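Local atomic coordinates of uncharacterized protein CPE2226 (PDB entry 3O6U), a protein that is of unknown function but probably binds FMN. Residues E70-L73 against E74-L77; L106-E110 against E111-E115. One frame throughout, in Å; residues are numbered along the deposited sequence.

Interaction 1. Residues E70-L73 against E74-L77; sequences EPQL and EKAL
K75 folds its chain back over the carbonyl of P71, one turn earlier in helix 66-80. Its CG stands beside the backbone N and the chain runs on extended until the last torsion, 100°, bends the ammonium back toward the proline. NZ thereby reaches P71 O at 3.2 Å in a weak hydrogen bond and lies 3.6 Å from P71 CB, at one corner of the ring. It comes from above the carbonyl plane, nearly perpendicular to C=O, hence the weakness. The same oxygen takes the regular helical bond from K75 N, so one carbonyl is gripped by both ends of a single residue, the stronger grip being that of the backbone.

E74 leaves the helix on another side. CG, anti to the carbonyl carbon (chi1 -68°), rests on E70 O at 3.1 Å, and from there the chain stretches straight, with OE1 4.0 Å from P71 CA. E70 O itself accepts E74 N at 3.1 Å. The two carboxylates, one turn apart, do not meet: E70 OE1 and E74 OE2 stay 5.9 Å from each other, and both form salt bridges to R49 NH1. Their further bonds go to strand 32-41, where E70 OE2 accepts E39 N and E74 OE2 accepts Y37 N.

L73 and L77 are the buried apolar pair of this turn, and both touch F98 of helix 92-111. A76 N meets Q72 O at 2.9 Å in a nearly linear bond.

The chemistry separates the helix into distinct sides, with a lysine on the exposed side, leucines in the core, and two glutamates fastened to a strand. R49 probably offsets the repulsion that two anions so near each other would feel, and the bonds from backbone N-H groups would further stabilise their charged form.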
ATOM      1  N   GLU A  70      -5.185   0.031  -6.418  1.00 24.75           N
ATOM      2  CA  GLU A  70      -3.796   0.008  -5.965  1.00 22.55           C
ATOM      3  C   GLU A  70      -2.933   0.975  -6.717  1.00 30.58           C
ATOM      4  O   GLU A  70      -2.127   1.674  -6.118  1.00 34.38           O
ATOM      5  CB  GLU A  70      -3.205  -1.416  -5.993  1.00 15.06           C
ATOM      6  CG  GLU A  70      -3.892  -2.364  -5.014  1.00 18.94           C
ATOM      7  CD  GLU A  70      -3.286  -3.743  -5.025  1.00 23.62           C
ATOM      8  OE1 GLU A  70      -2.579  -4.061  -6.013  1.00 31.78           O
ATOM      9  OE2 GLU A  70      -3.518  -4.507  -4.064  1.00 26.57           O
ATOM     10  N   PRO A  71      -3.085   1.039  -8.050  1.00 34.74           N
ATOM     11  CA  PRO A  71      -2.235   2.005  -8.746  1.00 33.84           C
ATOM     12  C   PRO A  71      -2.693   3.428  -8.408  1.00 30.37           C
ATOM     13  O   PRO A  71      -1.882   4.350  -8.412  1.00 36.55           O
ATOM     14  CB  PRO A  71      -2.413   1.652 -10.218  1.00 31.26           C
ATOM     15  CG  PRO A  71      -2.972   0.242 -10.212  1.00 35.90           C
ATOM     16  CD  PRO A  71      -3.826   0.184  -8.988  1.00 33.33           C
ATOM     17  N   GLN A  72      -3.976   3.623  -8.111  1.00 32.46           N
ATOM     18  CA  GLN A  72      -4.433   4.960  -7.727  1.00 32.45           C
ATOM     19  C   GLN A  72      -3.810   5.404  -6.409  1.00 40.34           C
ATOM     20  O   GLN A  72      -3.309   6.533  -6.306  1.00 43.30           O
ATOM     21  CB  GLN A  72      -5.960   5.020  -7.631  1.00 31.67           C
ATOM     22  CG  GLN A  72      -6.584   5.030  -9.019  1.00 49.46           C
ATOM     23  CD  GLN A  72      -8.095   5.048  -9.016  1.00 55.22           C
ATOM     24  OE1 GLN A  72      -8.723   5.630  -8.129  1.00 52.24           O
ATOM     25  NE2 GLN A  72      -8.693   4.430 -10.034  1.00 61.25           N
ATOM     26  N   LEU A  73      -3.814   4.512  -5.417  1.00 27.68           N
ATOM     27  CA  LEU A  73      -3.258   4.820  -4.107  1.00 25.31           C
ATOM     28  C   LEU A  73      -1.782   5.180  -4.233  1.00 28.79           C
ATOM     29  O   LEU A  73      -1.292   6.122  -3.585  1.00 22.92           O
ATOM     30  CB  LEU A  73      -3.466   3.625  -3.171  1.00 26.55           C
ATOM     31  CG  LEU A  73      -4.948   3.348  -2.894  1.00 23.15           C
ATOM     32  CD1 LEU A  73      -5.130   1.978  -2.303  1.00 28.65           C
ATOM     33  CD2 LEU A  73      -5.496   4.406  -1.960  1.00 24.77           C
ATOM     34  N   GLU A  74      -1.082   4.434  -5.077  1.00 20.29           N
ATOM     35  CA  GLU A  74       0.327   4.678  -5.314  1.00 25.74           C
ATOM     36  C   GLU A  74       0.548   6.100  -5.819  1.00 38.11           C
ATOM     37  O   GLU A  74       1.416   6.820  -5.309  1.00 41.05           O
ATOM     38  CB  GLU A  74       0.876   3.694  -6.364  1.00 26.29           C
ATOM     39  CG  GLU A  74       0.929   2.231  -5.917  1.00 32.20           C
ATOM     40  CD  GLU A  74       1.421   1.309  -7.028  1.00 36.29           C
ATOM     41  OE1 GLU A  74       1.694   1.812  -8.135  1.00 46.86           O
ATOM     42  OE2 GLU A  74       1.532   0.086  -6.803  1.00 32.15           O
ATOM     43  N   LYS A  75      -0.244   6.514  -6.808  1.00 34.61           N
ATOM     44  CA  LYS A  75      -0.080   7.841  -7.402  1.00 29.46           C
ATOM     45  C   LYS A  75      -0.444   8.967  -6.452  1.00 33.70           C
ATOM     46  O   LYS A  75       0.282   9.957  -6.357  1.00 44.22           O
ATOM     47  CB  LYS A  75      -0.908   7.965  -8.676  1.00 17.80           C
ATOM     48  CG  LYS A  75      -0.523   7.000  -9.763  1.00 25.05           C
ATOM     49  CD  LYS A  75      -1.500   7.125 -10.917  1.00 38.09           C
ATOM     50  CE  LYS A  75      -1.589   5.833 -11.730  1.00 53.77           C
ATOM     51  NZ  LYS A  75      -2.796   5.007 -11.373  1.00 60.05           N
ATOM     52  N   ALA A  76      -1.565   8.806  -5.755  1.00 25.99           N
ATOM     53  CA  ALA A  76      -2.035   9.803  -4.796  1.00 29.89           C
ATOM     54  C   ALA A  76      -0.980  10.044  -3.733  1.00 32.32           C
ATOM     55  O   ALA A  76      -0.850  11.153  -3.225  1.00 47.40           O
ATOM     56  CB  ALA A  76      -3.337   9.358  -4.140  1.00 23.18           C
ATOM     57  N   LEU A  77      -0.236   9.003  -3.388  1.00 32.38           N
ATOM     58  CA  LEU A  77       0.830   9.120  -2.397  1.00 33.16           C
ATOM     59  C   LEU A  77       1.933   9.997  -2.972  1.00 34.45           C
ATOM     60  O   LEU A  77       2.428  10.906  -2.311  1.00 35.23           O
ATOM     61  CB  LEU A  77       1.394   7.735  -2.064  1.00 27.79           C
ATOM     62  CG  LEU A  77       2.531   7.696  -1.033  1.00 28.56           C
ATOM     63  CD1 LEU A  77       2.096   8.358   0.278  1.00 31.45           C
ATOM     64  CD2 LEU A  77       2.950   6.264  -0.795  1.00 17.52           C
TER

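Interaction 2. Residues L106-E110 against E111-E115; sequences LKNAE and EGKTE
The amide of N108 has the aliphatic chain of K113 over one of its faces: K113 CD stands over the oxygen end of that face, 4.1 Å from N108 OD1. The two side chains run side by side in the same direction, their CB atoms 4.2 Å apart. K113 reaches this place with CG anti to its backbone N (chi1 177°) and a chain extended throughout. The nitrogen of the amide turns elsewhere, ND2 being hydrogen-bonded to T117 OG1, which fixes the rotation of the group and ties the helix end to the strand that follows.

The second flat group, the carboxylate of E111, sits at the end of a straight chain whose CG lies beyond the carbonyl oxygen of K107, 3.1 Å from K107 O. That oxygen also receives E111 N, in the carbonyl plane. K107 sends its ammonium round toward the carboxylate, roughly on the continuation of the CD-OE2 bond, but NZ stops 4.5 Å from E111 OE2. This is too far for a salt bridge, so any attraction is a looser electrostatic one, and the ammonium of K104 lies close by as a like charge.

In the backbone the chain turns away from the helix at G112, whose phi is positive at 60°. K113 N reaches back to N108 O at 2.9 Å, while G112 N makes a weak bond to A109 O at 3.3 Å. A backbone hydrogen bond also joins A109 to K3, near the N terminus.

The nested pair of bonds, K113 N to N108 O outside and the weaker G112 N to A109 O inside, together with the positive phi of G112, defines a Schellman motif, with G112 as the C-prime residue that ends helix 92-111.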
ATOM      1  N   LEU A 106       6.712   6.282   5.882  1.00 27.73           N
ATOM      2  CA  LEU A 106       7.183   7.668   5.880  1.00 28.18           C
ATOM      3  C   LEU A 106       7.957   8.008   7.161  1.00 38.23           C
ATOM      4  O   LEU A 106       8.867   8.834   7.122  1.00 40.01           O
ATOM      5  CB  LEU A 106       5.997   8.630   5.689  1.00 27.91           C
ATOM      6  CG  LEU A 106       5.400   8.639   4.263  1.00 33.07           C
ATOM      7  CD1 LEU A 106       4.112   9.449   4.196  1.00 35.91           C
ATOM      8  CD2 LEU A 106       6.410   9.196   3.300  1.00 34.93           C
ATOM      9  N   LYS A 107       7.603   7.392   8.291  1.00 32.11           N
ATOM     10  CA  LYS A 107       8.352   7.648   9.511  1.00 35.80           C
ATOM     11  C   LYS A 107       9.750   7.073   9.322  1.00 38.76           C
ATOM     12  O   LYS A 107      10.743   7.686   9.730  1.00 46.30           O
ATOM     13  CB  LYS A 107       7.724   6.975  10.737  1.00 42.39           C
ATOM     14  CG  LYS A 107       6.566   7.742  11.362  1.00 55.79           C
ATOM     15  CD  LYS A 107       6.415   7.384  12.842  1.00 77.74           C
ATOM     16  CE  LYS A 107       6.382   5.864  13.057  1.00 88.32           C
ATOM     17  NZ  LYS A 107       7.030   5.430  14.343  1.00 88.95           N
ATOM     18  N   ASN A 108       9.825   5.894   8.707  1.00 34.22           N
ATOM     19  CA  ASN A 108      11.106   5.229   8.493  1.00 27.05           C
ATOM     20  C   ASN A 108      11.984   6.018   7.541  1.00 30.32           C
ATOM     21  O   ASN A 108      13.204   6.031   7.676  1.00 29.19           O
ATOM     22  CB  ASN A 108      10.889   3.802   7.974  1.00 28.46           C
ATOM     23  CG  ASN A 108      10.251   2.893   9.014  1.00 32.05           C
ATOM     24  OD1 ASN A 108      10.118   3.251  10.184  1.00 46.40           O
ATOM     25  ND2 ASN A 108       9.865   1.704   8.590  1.00 25.88           N
ATOM     26  N   ALA A 109      11.361   6.681   6.577  1.00 31.46           N
ATOM     27  CA  ALA A 109      12.106   7.501   5.635  1.00 29.55           C
ATOM     28  C   ALA A 109      12.750   8.655   6.401  1.00 38.75           C
ATOM     29  O   ALA A 109      13.870   9.055   6.086  1.00 48.02           O
ATOM     30  CB  ALA A 109      11.183   8.034   4.558  1.00 25.55           C
ATOM     31  N   GLU A 110      12.046   9.174   7.407  1.00 37.47           N
ATOM     32  CA  GLU A 110      12.551  10.268   8.238  1.00 42.22           C
ATOM     33  C   GLU A 110      13.744   9.850   9.070  1.00 47.27           C
ATOM     34  O   GLU A 110      14.706  10.609   9.203  1.00 56.73           O
ATOM     35  CB  GLU A 110      11.475  10.779   9.187  1.00 43.45           C
ATOM     36  CG  GLU A 110      10.398  11.631   8.539  1.00 56.08           C
ATOM     37  CD  GLU A 110       9.460  12.216   9.581  1.00 69.13           C
ATOM     38  OE1 GLU A 110       9.908  12.375  10.740  1.00 75.55           O
ATOM     39  OE2 GLU A 110       8.295  12.525   9.250  1.00 68.91           O
ATOM     40  N   GLU A 111      13.676   8.656   9.647  1.00 43.73           N
ATOM     41  CA  GLU A 111      14.774   8.160  10.467  1.00 41.94           C
ATOM     42  C   GLU A 111      15.831   7.505   9.600  1.00 41.03           C
ATOM     43  O   GLU A 111      16.897   7.161  10.090  1.00 42.13           O
ATOM     44  CB  GLU A 111      14.294   7.079  11.434  1.00 49.15           C
ATOM     45  CG  GLU A 111      12.881   7.213  11.937  1.00 56.76           C
ATOM     46  CD  GLU A 111      12.520   6.055  12.842  1.00 63.17           C
ATOM     47  OE1 GLU A 111      13.326   5.087  12.910  1.00 61.88           O
ATOM     48  OE2 GLU A 111      11.441   6.114  13.475  1.00 63.90           O
ATOM     49  N   GLY A 112      15.529   7.333   8.316  1.00 50.33           N
ATOM     50  CA  GLY A 112      16.448   6.633   7.433  1.00 49.33           C
ATOM     51  C   GLY A 112      16.677   5.207   7.930  1.00 47.78           C
ATOM     52  O   GLY A 112      17.819   4.739   7.976  1.00 48.08           O
ATOM     53  N   LYS A 113      15.604   4.526   8.349  1.00 42.82           N
ATOM     54  CA  LYS A 113      15.698   3.134   8.821  1.00 36.57           C
ATOM     55  C   LYS A 113      15.700   2.217   7.605  1.00 42.50           C
ATOM     56  O   LYS A 113      14.726   2.155   6.841  1.00 41.11           O
ATOM     57  CB  LYS A 113      14.539   2.789   9.736  1.00 41.32           C
ATOM     58  CG  LYS A 113      14.573   1.343  10.192  1.00 44.24           C
ATOM     59  CD  LYS A 113      13.414   1.006  11.101  1.00 42.71           C
ATOM     60  CE  LYS A 113      13.655  -0.320  11.783  1.00 48.44           C
ATOM     61  NZ  LYS A 113      12.598  -0.586  12.796  1.00 62.53           N
ATOM     62  N   THR A 114      16.778   1.467   7.454  1.00 43.00           N
ATOM     63  CA  THR A 114      16.914   0.668   6.261  1.00 54.92           C
ATOM     64  C   THR A 114      16.064  -0.577   6.168  1.00 53.71           C
ATOM     65  O   THR A 114      15.516  -0.883   5.104  1.00 54.94           O
ATOM     66  CB  THR A 114      18.427   0.292   6.024  1.00 65.61           C
ATOM     67  OG1 THR A 114      19.075   0.057   7.285  1.00 53.43           O
ATOM     68  CG2 THR A 114      19.158   1.409   5.298  1.00 66.39           C
ATOM     69  N   GLU A 115      15.904  -1.264   7.289  1.00 47.67           N
ATOM     70  CA  GLU A 115      15.195  -2.530   7.285  1.00 41.04           C
ATOM     71  C   GLU A 115      13.692  -2.436   7.137  1.00 36.50           C
ATOM     72  O   GLU A 115      13.078  -1.470   7.567  1.00 43.42           O
ATOM     73  CB  GLU A 115      15.550  -3.314   8.554  1.00 53.42           C
ATOM     74  CG  GLU A 115      15.520  -2.473   9.820  1.00 69.91           C
ATOM     75  CD  GLU A 115      16.905  -2.004  10.255  1.00 74.17           C
ATOM     76  OE1 GLU A 115      17.510  -1.155   9.561  1.00 74.65           O
ATOM     77  OE2 GLU A 115      17.391  -2.497  11.297  1.00 74.08           O
TER

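In the fold
Neither contact closes a long loop: each joins consecutive residues, and the two follow in series without nesting or crossing. After strands 5-11, 19-27 and 32-41 and helix 52-62, the chain enters helix 66-80, where interaction 1 lies in mid-helix and faces strand 32-41, an outermost strand of the sheet. Helix 92-111 comes next; its early part packs against helix 66-80 at interaction 1, and its C-terminal end carries interaction 2, which leads toward strand 117-119 at the other border of the sheet. The contact centres are 20 Å apart and the nearest atoms about 5 Å, so the two do not touch.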